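Local structure of glucose dehydrogenase (Serratia sp. FS14, 7CDY) at residues Pro67-Ala72 and Leu129-Gln134; Arg76-Phe81 and Leu163-Ala168; Pro279-Ser284 and Leu342-Ser347. The protein is a glucose dehydrogenase of the glucose/sorbosone dehydrogenase family, built on a beta-propeller framework, and carries a bound calcium ion. All blocks are in the same frame, centred on the assembly; numbering follows the deposited sequence.

Contact 1. Residues Pro67-Ala72 and Leu129-Gln134; sequences PAPDFA and LAFDRQ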
ATOM      1  N   PRO A  67      -7.662   1.083  10.319  1.00  9.22           N
ATOM      2  CA  PRO A  67      -8.106   1.598  11.616  1.00 10.08           C
ATOM      3  C   PRO A  67      -7.045   2.498  12.222  1.00 11.52           C
ATOM      4  O   PRO A  67      -5.842   2.306  12.039  1.00 10.45           O
ATOM      5  CB  PRO A  67      -8.285   0.329  12.453  1.00 11.03           C
ATOM      6  CG  PRO A  67      -8.520  -0.758  11.432  1.00 11.16           C
ATOM      7  CD  PRO A  67      -7.673  -0.380  10.269  1.00 10.28           C
ATOM      8  N   ALA A  68      -7.506   3.521  12.926  1.00 10.19           N
ATOM      9  CA  ALA A  68      -6.580   4.380  13.645  1.00  9.60           C
ATOM     10  C   ALA A  68      -5.835   3.566  14.704  1.00 10.43           C
ATOM     11  O   ALA A  68      -6.344   2.544  15.189  1.00 11.08           O
ATOM     12  CB  ALA A  68      -7.349   5.515  14.327  1.00 11.00           C
ATOM     13  N   PRO A  69      -4.626   3.994  15.090  1.00 11.08           N
ATOM     14  CA  PRO A  69      -3.914   3.273  16.156  1.00 12.71           C
ATOM     15  C   PRO A  69      -4.739   3.135  17.421  1.00 12.59           C
ATOM     16  O   PRO A  69      -4.650   2.106  18.104  1.00 15.08           O
ATOM     17  CB  PRO A  69      -2.648   4.117  16.376  1.00 14.13           C
ATOM     18  CG  PRO A  69      -2.450   4.854  15.080  1.00 15.88           C
ATOM     19  CD  PRO A  69      -3.828   5.104  14.530  1.00 13.27           C
ATOM     20  N   ASP A  70      -5.589   4.121  17.721  1.00 11.30           N
ATOM     21  CA  ASP A  70      -6.442   4.099  18.906  1.00 11.72           C
ATOM     22  C   ASP A  70      -7.863   3.626  18.612  1.00 12.37           C
ATOM     23  O   ASP A  70      -8.795   4.042  19.311  1.00 12.09           O
ATOM     24  CB  ASP A  70      -6.451   5.458  19.612  1.00 13.04           C
ATOM     25  CG  ASP A  70      -7.107   6.558  18.786  1.00 15.94           C
ATOM     26  OD1 ASP A  70      -7.541   6.298  17.646  1.00 14.88           O
ATOM     27  OD2 ASP A  70      -7.205   7.707  19.284  1.00 16.75           O
ATOM     28  N   PHE A  71      -8.039   2.741  17.621  1.00 11.90           N
ATOM     29  CA  PHE A  71      -9.373   2.282  17.233  1.00 11.07           C
ATOM     30  C   PHE A  71     -10.186   1.770  18.420  1.00 12.32           C
ATOM     31  O   PHE A  71     -11.398   1.990  18.479  1.00 11.16           O
ATOM     32  CB  PHE A  71      -9.271   1.200  16.145  1.00 11.59           C
ATOM     33  CG  PHE A  71     -10.609   0.601  15.757  1.00  9.93           C
ATOM     34  CD1 PHE A  71     -11.158  -0.445  16.486  1.00 11.08           C
ATOM     35  CD2 PHE A  71     -11.332   1.113  14.692  1.00  9.83           C
ATOM     36  CE1 PHE A  71     -12.407  -0.969  16.166  1.00 12.29           C
ATOM     37  CE2 PHE A  71     -12.583   0.586  14.351  1.00 10.04           C
ATOM     38  CZ  PHE A  71     -13.120  -0.455  15.099  1.00 11.68           C
ATOM     39  N   ALA A  72      -9.554   1.052  19.353  1.00 12.30           N
ATOM     40  CA  ALA A  72     -10.302   0.517  20.489  1.00 14.70           C
ATOM     41  C   ALA A  72     -11.089   1.614  21.193  1.00 13.30           C
ATOM     42  O   ALA A  72     -12.230   1.398  21.622  1.00 15.51           O
ATOM     43  CB  ALA A  72      -9.356  -0.175  21.468  1.00 18.53           C
ATOM     44  N   LEU A 129      -1.401   2.948   3.018  1.00  8.41           N
ATOM     45  CA  LEU A 129      -1.362   3.840   4.173  1.00  8.21           C
ATOM     46  C   LEU A 129      -0.597   3.153   5.291  1.00  9.78           C
ATOM     47  O   LEU A 129      -0.626   1.924   5.410  1.00 10.48           O
ATOM     48  CB  LEU A 129      -2.773   4.100   4.709  1.00  9.31           C
ATOM     49  CG  LEU A 129      -3.779   4.665   3.718  1.00  8.68           C
ATOM     50  CD1 LEU A 129      -5.152   4.749   4.362  1.00 10.84           C
ATOM     51  CD2 LEU A 129      -3.360   6.039   3.210  1.00 10.77           C
ATOM     52  N   ALA A 130       0.055   3.946   6.150  1.00 10.21           N
ATOM     53  CA  ALA A 130       0.695   3.384   7.331  1.00  9.79           C
ATOM     54  C   ALA A 130       0.922   4.480   8.359  1.00  9.36           C
ATOM     55  O   ALA A 130       1.310   5.599   8.007  1.00 11.63           O
ATOM     56  CB  ALA A 130       2.044   2.737   6.979  1.00  9.70           C
ATOM     57  N   PHE A 131       0.718   4.139   9.627  1.00  9.18           N
ATOM     58  CA  PHE A 131       1.066   5.046  10.709  1.00 10.73           C
ATOM     59  C   PHE A 131       2.490   4.771  11.188  1.00 11.80           C
ATOM     60  O   PHE A 131       2.956   3.631  11.197  1.00 13.03           O
ATOM     61  CB  PHE A 131       0.069   4.906  11.868  1.00 11.77           C
ATOM     62  CG  PHE A 131      -1.249   5.582  11.612  1.00 11.35           C
ATOM     63  CD1 PHE A 131      -1.383   6.950  11.796  1.00 11.99           C
ATOM     64  CD2 PHE A 131      -2.356   4.861  11.182  1.00 13.47           C
ATOM     65  CE1 PHE A 131      -2.589   7.578  11.542  1.00 13.67           C
ATOM     66  CE2 PHE A 131      -3.563   5.496  10.947  1.00 13.10           C
ATOM     67  CZ  PHE A 131      -3.674   6.855  11.120  1.00 13.20           C
ATOM     68  N   ASP A 132       3.192   5.832  11.576  1.00 12.81           N
ATOM     69  CA  ASP A 132       4.485   5.662  12.228  1.00 14.12           C
ATOM     70  C   ASP A 132       4.297   5.572  13.748  1.00 12.11           C
ATOM     71  O   ASP A 132       3.175   5.565  14.255  1.00 16.05           O
ATOM     72  CB  ASP A 132       5.494   6.711  11.743  1.00 17.15           C
ATOM     73  CG  ASP A 132       5.283   8.099  12.360  1.00 15.32           C
ATOM     74  OD1 ASP A 132       4.390   8.298  13.193  1.00 15.36           O
ATOM     75  OD2 ASP A 132       6.049   9.009  11.973  1.00 22.08           O
ATOM     76  N   ARG A 133       5.409   5.512  14.491  1.00 18.10           N
ATOM     77  CA  ARG A 133       5.322   5.313  15.941  1.00 18.27           C
ATOM     78  C   ARG A 133       4.659   6.486  16.656  1.00 20.78           C
ATOM     79  O   ARG A 133       4.076   6.297  17.731  1.00 22.96           O
ATOM     80  CB  ARG A 133       6.712   5.069  16.529  1.00 24.06           C
ATOM     81  CG  ARG A 133       7.229   3.645  16.364  1.00 21.66           C
ATOM     82  CD  ARG A 133       8.659   3.538  16.877  1.00 21.85           C
ATOM     83  NE  ARG A 133       9.211   2.197  16.714  1.00 22.70           N
ATOM     84  CZ  ARG A 133      10.455   1.861  17.040  1.00 25.30           C
ATOM     85  NH1 ARG A 133      11.277   2.772  17.539  1.00 32.00           N
ATOM     86  NH2 ARG A 133      10.878   0.615  16.865  1.00 25.18           N
ATOM     87  N   GLN A 134       4.738   7.690  16.089  1.00 19.22           N
ATOM     88  CA  GLN A 134       4.155   8.887  16.688  1.00 19.44           C
ATOM     89  C   GLN A 134       2.741   9.164  16.203  1.00 22.76           C
ATOM     90  O   GLN A 134       2.170  10.205  16.543  1.00 22.13           O
ATOM     91  CB  GLN A 134       5.039  10.109  16.421  1.00 25.83           C
ATOM     92  CG  GLN A 134       6.141  10.313  17.448  1.00 33.63           C
ATOM     93  CD  GLN A 134       7.269   9.322  17.285  1.00 40.33           C
ATOM     94  OE1 GLN A 134       7.577   8.555  18.197  1.00 48.23           O
ATOM     95  NE2 GLN A 134       7.895   9.331  16.113  1.00 40.43           N
TER
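Pro69 and Phe131 bring the two backbones nearest, with their CA atoms 7.6 Å apart, where a turn leaving strand 62-67 passes the end of strand 129-131; no hydrogen bond links the segments, and Pro69 packing on Phe131 makes most of the contact. The pyrrolidine of Pro69 turns its CD-CG edge down onto one face of the Phe131 ring, the two side chains crossing at about a right angle. Its CD sits almost above the ring centre, 3.6 Å from the centroid and 12° off the normal, a well-formed CH-pi contact. CG of Pro69 extends toward the root of the ring, 3.7 Å from CG of Phe131. Proline suits the place: the C-H bonds of CD, polarised somewhat by the amide nitrogen, suit the pi face, and the closed ring leaves its CH2 groups little freedom beyond its pucker. Phe131 reaches it with CG anti to its own carbonyl carbon (chi1 -77°). Its CE2 lies 4.1 Å from O of Pro67 and 4.2 Å from CA of Ala68, both oblique to the ring. Pro69 is the second residue of a type I turn from Ala68 to Phe71, closed by the 3.0 Å bond from Phe71 N to Ala68 O; its ring imposes the phi required there. The turn leads into helix 71-74, while Phe131 also packs on Leu66 and Leu137 and meets the ring of Tyr78 edge-to-face.

Contact 2. Residues Arg76-Phe81 and Leu163-Ala168; sequences RVYLSF and LTAEGA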
ATOM      1  N   ARG A  76     -12.153   4.864  14.878  1.00  9.23           N
ATOM      2  CA  ARG A  76     -11.902   5.589  13.643  1.00  9.19           C
ATOM      3  C   ARG A  76     -11.259   4.676  12.599  1.00  8.38           C
ATOM      4  O   ARG A  76     -10.338   3.918  12.904  1.00  9.20           O
ATOM      5  CB  ARG A  76     -10.983   6.779  13.931  1.00  9.76           C
ATOM      6  CG  ARG A  76     -10.639   7.582  12.697  1.00 11.02           C
ATOM      7  CD  ARG A  76      -9.869   8.846  13.042  1.00 11.45           C
ATOM      8  NE  ARG A  76     -10.679   9.787  13.808  1.00 13.05           N
ATOM      9  CZ  ARG A  76     -10.249  10.975  14.207  1.00 16.06           C
ATOM     10  NH1 ARG A  76      -9.010  11.359  13.918  1.00 15.32           N
ATOM     11  NH2 ARG A  76     -11.060  11.761  14.899  1.00 14.96           N
ATOM     12  N   VAL A  77     -11.758   4.770  11.368  1.00  8.66           N
ATOM     13  CA  VAL A  77     -11.286   3.954  10.253  1.00  9.08           C
ATOM     14  C   VAL A  77     -10.945   4.885   9.098  1.00  8.55           C
ATOM     15  O   VAL A  77     -11.807   5.635   8.623  1.00  9.36           O
ATOM     16  CB  VAL A  77     -12.326   2.911   9.811  1.00  9.57           C
ATOM     17  CG1 VAL A  77     -11.791   2.118   8.617  1.00 10.26           C
ATOM     18  CG2 VAL A  77     -12.641   1.976  10.969  1.00 11.08           C
ATOM     19  N   TYR A  78      -9.688   4.836   8.649  1.00  8.16           N
ATOM     20  CA  TYR A  78      -9.245   5.555   7.460  1.00  8.34           C
ATOM     21  C   TYR A  78      -9.427   4.686   6.220  1.00  7.38           C
ATOM     22  O   TYR A  78      -9.267   3.455   6.272  1.00  9.10           O
ATOM     23  CB  TYR A  78      -7.760   5.929   7.585  1.00  7.96           C
ATOM     24  CG  TYR A  78      -7.466   6.944   8.672  1.00  9.17           C
ATOM     25  CD1 TYR A  78      -7.448   6.564  10.008  1.00 10.14           C
ATOM     26  CD2 TYR A  78      -7.206   8.277   8.359  1.00  9.15           C
ATOM     27  CE1 TYR A  78      -7.198   7.496  11.018  1.00  9.69           C
ATOM     28  CE2 TYR A  78      -6.948   9.216   9.362  1.00  9.97           C
ATOM     29  CZ  TYR A  78      -6.937   8.806  10.679  1.00  9.45           C
ATOM     30  OH  TYR A  78      -6.689   9.724  11.686  1.00 11.11           O
ATOM     31  N   LEU A  79      -9.758   5.334   5.096  1.00  8.23           N
ATOM     32  CA  LEU A  79      -9.852   4.667   3.800  1.00  8.39           C
ATOM     33  C   LEU A  79      -9.111   5.486   2.764  1.00  8.16           C
ATOM     34  O   LEU A  79      -9.153   6.719   2.795  1.00  9.01           O
ATOM     35  CB  LEU A  79     -11.313   4.546   3.328  1.00  9.42           C
ATOM     36  CG  LEU A  79     -12.286   3.741   4.179  1.00  8.66           C
ATOM     37  CD1 LEU A  79     -13.715   3.916   3.647  1.00 11.59           C
ATOM     38  CD2 LEU A  79     -11.900   2.269   4.199  1.00 10.39           C
ATOM     39  N   SER A  80      -8.454   4.808   1.833  1.00  8.85           N
ATOM     40  CA  SER A  80      -7.989   5.453   0.618  1.00  7.40           C
ATOM     41  C   SER A  80      -8.786   4.911  -0.561  1.00  7.76           C
ATOM     42  O   SER A  80      -9.301   3.783  -0.515  1.00  8.64           O
ATOM     43  CB  SER A  80      -6.485   5.280   0.416  1.00  7.51           C
ATOM     44  OG  SER A  80      -6.197   3.952   0.016  1.00  8.06           O
ATOM     45  N   PHE A  81      -8.927   5.728  -1.607  1.00  7.63           N
ATOM     46  CA  PHE A  81      -9.744   5.344  -2.754  1.00  7.75           C
ATOM     47  C   PHE A  81      -9.419   6.225  -3.944  1.00  9.10           C
ATOM     48  O   PHE A  81      -8.895   7.331  -3.805  1.00  9.47           O
ATOM     49  CB  PHE A  81     -11.252   5.373  -2.443  1.00  9.30           C
ATOM     50  CG  PHE A  81     -11.793   6.738  -2.013  1.00  9.18           C
ATOM     51  CD1 PHE A  81     -11.564   7.231  -0.730  1.00  9.94           C
ATOM     52  CD2 PHE A  81     -12.572   7.499  -2.888  1.00  9.60           C
ATOM     53  CE1 PHE A  81     -12.088   8.466  -0.334  1.00 10.21           C
ATOM     54  CE2 PHE A  81     -13.103   8.735  -2.497  1.00  9.36           C
ATOM     55  CZ  PHE A  81     -12.854   9.212  -1.224  1.00  9.62           C
ATOM     56  N   LEU A 163       1.255  13.246   6.902  1.00  9.50           N
ATOM     57  CA  LEU A 163       0.285  14.166   7.489  1.00  9.60           C
ATOM     58  C   LEU A 163       0.060  13.823   8.956  1.00 11.37           C
ATOM     59  O   LEU A 163       0.425  12.750   9.433  1.00 10.44           O
ATOM     60  CB  LEU A 163      -1.060  14.109   6.757  1.00 10.78           C
ATOM     61  CG  LEU A 163      -1.021  14.376   5.252  1.00 12.37           C
ATOM     62  CD1 LEU A 163      -2.386  14.119   4.636  1.00 14.64           C
ATOM     63  CD2 LEU A 163      -0.549  15.794   4.967  1.00 14.70           C
ATOM     64  N   THR A 164      -0.575  14.755   9.670  1.00 11.30           N
ATOM     65  CA  THR A 164      -1.080  14.429  10.997  1.00 10.82           C
ATOM     66  C   THR A 164      -2.304  13.524  10.884  1.00 14.51           C
ATOM     67  O   THR A 164      -2.844  13.287   9.799  1.00 12.00           O
ATOM     68  CB  THR A 164      -1.490  15.691  11.766  1.00 10.32           C
ATOM     69  OG1 THR A 164      -2.694  16.225  11.200  1.00 10.96           O
ATOM     70  CG2 THR A 164      -0.370  16.755  11.746  1.00 14.11           C
ATOM     71  N   ALA A 165      -2.768  13.056  12.047  1.00 13.57           N
ATOM     72  CA  ALA A 165      -3.976  12.238  12.122  1.00 14.40           C
ATOM     73  C   ALA A 165      -5.193  12.925  11.516  1.00 12.79           C
ATOM     74  O   ALA A 165      -6.148  12.241  11.117  1.00 13.69           O
ATOM     75  CB  ALA A 165      -4.264  11.893  13.587  1.00 17.14           C
ATOM     76  N   GLU A 166      -5.205  14.253  11.466  1.00 11.40           N
ATOM     77  CA  GLU A 166      -6.318  15.006  10.913  1.00 11.45           C
ATOM     78  C   GLU A 166      -6.062  15.482   9.493  1.00 11.67           C
ATOM     79  O   GLU A 166      -6.881  16.222   8.942  1.00 14.79           O
ATOM     80  CB  GLU A 166      -6.648  16.206  11.814  1.00 11.46           C
ATOM     81  CG  GLU A 166      -7.082  15.823  13.228  1.00 13.01           C
ATOM     82  CD  GLU A 166      -8.306  14.919  13.262  1.00 12.17           C
ATOM     83  OE1 GLU A 166      -9.124  14.999  12.321  1.00 14.73           O
ATOM     84  OE2 GLU A 166      -8.443  14.165  14.248  1.00 12.22           O
ATOM     85  N   GLY A 167      -4.939  15.099   8.897  1.00 11.59           N
ATOM     86  CA  GLY A 167      -4.619  15.531   7.553  1.00 11.95           C
ATOM     87  C   GLY A 167      -3.893  16.852   7.456  1.00 12.08           C
ATOM     88  O   GLY A 167      -3.725  17.362   6.346  1.00 13.94           O
ATOM     89  N   ALA A 168      -3.451  17.422   8.575  1.00 11.28           N
ATOM     90  CA  ALA A 168      -2.702  18.665   8.519  1.00 13.16           C
ATOM     91  C   ALA A 168      -1.243  18.392   8.165  1.00 13.15           C
ATOM     92  O   ALA A 168      -0.741  17.278   8.305  1.00 12.44           O
ATOM     93  CB  ALA A 168      -2.788  19.395   9.862  1.00 14.00           C
TER
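Two flat groups of strand 76-84, the phenol ring of Tyr78 and the guanidinium of Arg76, meet the turn of residues 164-167 with their edges. Ala165 O lies in the plane of the Tyr78 ring at its hydroxyl end, while Glu166 OE2 and Tyr78 OH both lie at the edge of the guanidinium, near its plane. Around them, Tyr96 makes a cation-pi contact with Arg76, and its ring meets that of Tyr78 at an inclination. Tyr78 OH donates to Ala165 O at 2.6 Å, a short bond that falls in the carbonyl plane on a lone pair; the long, flat phenol can carry a hydroxyl from a buried position on the strand across to a backbone acceptor. Arg76 runs out extended and then bends at chi3 (-66°), which swings NH1 to Glu166 OE2. This salt bridge is 2.9 Å long, with an N-H...O angle of 159°. The planes of guanidinium and carboxylate stand 88° apart, so one nitrogen grips one oxygen, approaching from above the carboxylate plane. The other oxygen, OE1, is hydrogen-bonded to Tyr96 OH, and the two bonds together should fix the carboxylate's rotation. Thr164 shapes the turn: its OG1 accepts from Glu166 N, an ST turn, and also from Ala168 N at 3.0 Å. Gly167 N bonds to Thr164 O at 2.9 Å, and Thr164 N to Ala168 O at 2.9 Å. Gly167 has a positive phi at which a CB would press on the carbonyl oxygen of Glu166. This is the pattern of a type I turn with a G1 beta bulge; Arg76 and Tyr78 tie this turn, which follows strand 160-163, to the neighbouring sheet, consistent with successive blades of a beta-propeller.

Contact 3. Residues Pro279-Ser284 and Leu342-Ser347; sequences PAWRHS and LKVGAS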
ATOM      1  N   PRO A 279       9.074 -18.669  15.055  1.00 23.42           N
ATOM      2  CA  PRO A 279      10.331 -17.941  15.298  1.00 22.72           C
ATOM      3  C   PRO A 279      11.239 -17.860  14.085  1.00 21.54           C
ATOM      4  O   PRO A 279      11.986 -16.884  13.949  1.00 23.35           O
ATOM      5  CB  PRO A 279      10.978 -18.729  16.445  1.00 31.12           C
ATOM      6  CG  PRO A 279       9.835 -19.460  17.096  1.00 31.94           C
ATOM      7  CD  PRO A 279       8.884 -19.789  15.993  1.00 27.54           C
ATOM      8  N   ALA A 280      11.187 -18.851  13.192  1.00 23.19           N
ATOM      9  CA  ALA A 280      12.027 -18.821  12.000  1.00 24.64           C
ATOM     10  C   ALA A 280      11.675 -17.662  11.081  1.00 22.48           C
ATOM     11  O   ALA A 280      12.513 -17.244  10.274  1.00 22.70           O
ATOM     12  CB  ALA A 280      11.906 -20.139  11.235  1.00 28.05           C
ATOM     13  N   TRP A 281      10.459 -17.136  11.185  1.00 19.77           N
ATOM     14  CA  TRP A 281      10.027 -16.032  10.344  1.00 17.05           C
ATOM     15  C   TRP A 281      10.344 -14.670  10.940  1.00 17.91           C
ATOM     16  O   TRP A 281      10.167 -13.659  10.252  1.00 18.10           O
ATOM     17  CB  TRP A 281       8.521 -16.130  10.089  1.00 16.69           C
ATOM     18  CG  TRP A 281       8.137 -17.069   8.991  1.00 16.35           C
ATOM     19  CD1 TRP A 281       8.969 -17.820   8.213  1.00 20.11           C
ATOM     20  CD2 TRP A 281       6.807 -17.341   8.536  1.00 17.15           C
ATOM     21  NE1 TRP A 281       8.237 -18.546   7.301  1.00 20.63           N
ATOM     22  CE2 TRP A 281       6.907 -18.270   7.482  1.00 17.29           C
ATOM     23  CE3 TRP A 281       5.541 -16.890   8.921  1.00 18.30           C
ATOM     24  CZ2 TRP A 281       5.787 -18.752   6.805  1.00 19.03           C
ATOM     25  CZ3 TRP A 281       4.432 -17.372   8.249  1.00 18.00           C
ATOM     26  CH2 TRP A 281       4.563 -18.290   7.205  1.00 19.44           C
ATOM     27  N   ARG A 282      10.794 -14.608  12.192  1.00 19.18           N
ATOM     28  CA  ARG A 282      11.102 -13.320  12.795  1.00 17.88           C
ATOM     29  C   ARG A 282      12.226 -12.643  12.023  1.00 16.90           C
ATOM     30  O   ARG A 282      13.144 -13.300  11.525  1.00 18.62           O
ATOM     31  CB  ARG A 282      11.481 -13.497  14.269  1.00 19.85           C
ATOM     32  CG  ARG A 282      10.318 -13.991  15.132  1.00 21.34           C
ATOM     33  CD  ARG A 282      10.688 -14.088  16.616  1.00 22.92           C
ATOM     34  NE  ARG A 282      11.407 -12.910  17.090  1.00 23.45           N
ATOM     35  CZ  ARG A 282      10.838 -11.739  17.349  1.00 22.33           C
ATOM     36  NH1 ARG A 282       9.532 -11.584  17.190  1.00 23.75           N
ATOM     37  NH2 ARG A 282      11.579 -10.719  17.768  1.00 29.90           N
ATOM     38  N   HIS A 283      12.120 -11.320  11.888  1.00 15.08           N
ATOM     39  CA  HIS A 283      13.076 -10.515  11.133  1.00 16.12           C
ATOM     40  C   HIS A 283      13.019 -10.783   9.628  1.00 16.54           C
ATOM     41  O   HIS A 283      13.997 -10.567   8.913  1.00 17.25           O
ATOM     42  CB  HIS A 283      14.499 -10.600  11.703  1.00 18.63           C
ATOM     43  CG  HIS A 283      14.595 -10.089  13.108  1.00 20.47           C
ATOM     44  ND1 HIS A 283      14.543  -8.746  13.414  1.00 22.10           N
ATOM     45  CD2 HIS A 283      14.689 -10.743  14.289  1.00 24.20           C
ATOM     46  CE1 HIS A 283      14.625  -8.594  14.724  1.00 26.28           C
ATOM     47  NE2 HIS A 283      14.717  -9.790  15.278  1.00 25.39           N
ATOM     48  N   SER A 284      11.869 -11.240   9.147  1.00 13.30           N
ATOM     49  CA  SER A 284      11.594 -11.363   7.724  1.00 14.38           C
ATOM     50  C   SER A 284      10.557 -10.326   7.307  1.00 12.02           C
ATOM     51  O   SER A 284       9.733  -9.882   8.114  1.00 13.69           O
ATOM     52  CB  SER A 284      11.092 -12.767   7.372  1.00 16.71           C
ATOM     53  OG  SER A 284      12.153 -13.710   7.385  1.00 21.17           O
ATOM     54  N   LEU A 342      -6.694 -15.738   2.985  1.00 11.27           N
ATOM     55  CA  LEU A 342      -5.878 -16.892   3.347  1.00 12.40           C
ATOM     56  C   LEU A 342      -5.141 -16.640   4.651  1.00 11.50           C
ATOM     57  O   LEU A 342      -4.644 -15.535   4.897  1.00 13.00           O
ATOM     58  CB  LEU A 342      -4.819 -17.173   2.276  1.00 12.53           C
ATOM     59  CG  LEU A 342      -5.323 -17.362   0.850  1.00 12.25           C
ATOM     60  CD1 LEU A 342      -4.149 -17.561  -0.099  1.00 13.21           C
ATOM     61  CD2 LEU A 342      -6.303 -18.529   0.758  1.00 14.33           C
ATOM     62  N   LYS A 343      -5.030 -17.684   5.463  1.00 12.84           N
ATOM     63  CA  LYS A 343      -4.245 -17.669   6.689  1.00 12.79           C
ATOM     64  C   LYS A 343      -3.047 -18.592   6.480  1.00 13.68           C
ATOM     65  O   LYS A 343      -3.219 -19.775   6.155  1.00 15.15           O
ATOM     66  CB  LYS A 343      -5.111 -18.152   7.850  1.00 14.15           C
ATOM     67  CG  LYS A 343      -4.440 -18.174   9.201  1.00 17.96           C
ATOM     68  CD  LYS A 343      -5.440 -18.681  10.236  1.00 25.78           C
ATOM     69  CE  LYS A 343      -4.767 -19.200  11.483  1.00 29.31           C
ATOM     70  NZ  LYS A 343      -5.760 -19.715  12.470  1.00 29.80           N
ATOM     71  N   VAL A 344      -1.869 -18.026   6.647  1.00 13.25           N
ATOM     72  CA  VAL A 344      -0.622 -18.736   6.266  1.00 13.12           C
ATOM     73  C   VAL A 344       0.341 -18.823   7.435  1.00 14.70           C
ATOM     74  O   VAL A 344       0.567 -17.862   8.092  1.00 13.83           O
ATOM     75  CB  VAL A 344       0.051 -18.036   5.074  1.00 15.39           C
ATOM     76  CG1 VAL A 344       1.312 -18.771   4.685  1.00 16.59           C
ATOM     77  CG2 VAL A 344      -0.878 -17.937   3.881  1.00 14.53           C
ATOM     78  N   GLY A 345       0.865 -20.028   7.642  1.00 15.11           N
ATOM     79  CA  GLY A 345       1.811 -20.305   8.728  1.00 17.20           C
ATOM     80  C   GLY A 345       3.032 -21.048   8.220  1.00 17.40           C
ATOM     81  O   GLY A 345       3.004 -21.597   7.182  1.00 17.99           O
ATOM     82  N   ALA A 346       4.067 -21.060   9.015  1.00 19.19           N
ATOM     83  CA  ALA A 346       5.330 -21.701   8.603  1.00 23.46           C
ATOM     84  C   ALA A 346       5.257 -23.224   8.573  1.00 25.04           C
ATOM     85  O   ALA A 346       5.931 -23.734   7.721  1.00 24.75           O
ATOM     86  CB  ALA A 346       6.483 -21.166   9.401  1.00 23.90           C
ATOM     87  N   SER A 347       4.515 -23.880   9.453  1.00 30.00           N
ATOM     88  CA  SER A 347       4.351 -25.382   9.468  1.00 30.00           C
ATOM     89  C   SER A 347       3.485 -25.771  10.659  1.00 30.00           C
ATOM     90  O   SER A 347       3.390 -26.991  10.890  1.00 30.00           O
ATOM     91  CB  SER A 347       5.584 -26.345   9.472  1.00 30.00           C
ATOM     92  OG  SER A 347       6.733 -25.744  10.000  1.00 30.00           O
TER
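Trp281 lays its indole against the end of strand 339-345, in the sheet where the first and last strands of the chain pair, the closure often called Velcro in beta-propellers. The methyl of Ala346 packs on one face of the indole. Its CB stands 3.8 Å from the centroid of the six-membered ring, 23° off the normal, in a CH-pi contact displaced toward the rim, and is nearest to CE2 at 3.5 Å. The small methyl lets the backbone come down as well: Ala346 N approaches CH2 of Trp281 to 3.3 Å over the same ring system, and Gly345 C is equally near CH2, though oblique. At the ring's edge, Val344 O lies in plane, 3.9 Å from CZ3, while Val344 CG1 touches CH2 at 4.1 Å. A broad aromatic suits a place where methyl, peptide and branched side chain must all be met at once.

With CG of Trp281 anti to the carbonyl carbon (chi1 -82°) and chi2 near 0°, the indole turns its face to Ala346. Outside the two segments, Phe286 meets Trp281 edge-to-face, Phe278 packs on it with inclined rings and also touches Ala346, and Leu330 and Arg297 also touch it. Trp281 itself ends a short 3-10 segment that Pro279 begins, then starts a type II turn to Ser284. His283 takes the positive phi in that turn, after which the chain enters strand 284-289. The 3-10 segment that presents the tryptophan is held by the backbone bond from Arg282 N to Pro279 O, 3.1 Å long.

How the contacts relate
Contacts 1 and 2 are neighbours, their centres 10 Å apart, and their segments alternate along the chain. They meet directly: Ala68 N lies 2.9 Å from Arg76 O, probably a hydrogen bond, and Phe71 CE2 is 3.7 Å from Val77 CG2. Both join the same two antiparallel sheets, contact 1 by apolar packing and contact 2 by hydrogen bonds and a salt bridge. Contact 3 follows in sequence and stands apart, its centre 23 Å from that of contact 1 and 30 Å from that of contact 2; it links another pair of sheets, at the closure of the propeller. The calcium ion, bound at Glu217 and Tyr227, has no ligand residue among these segments.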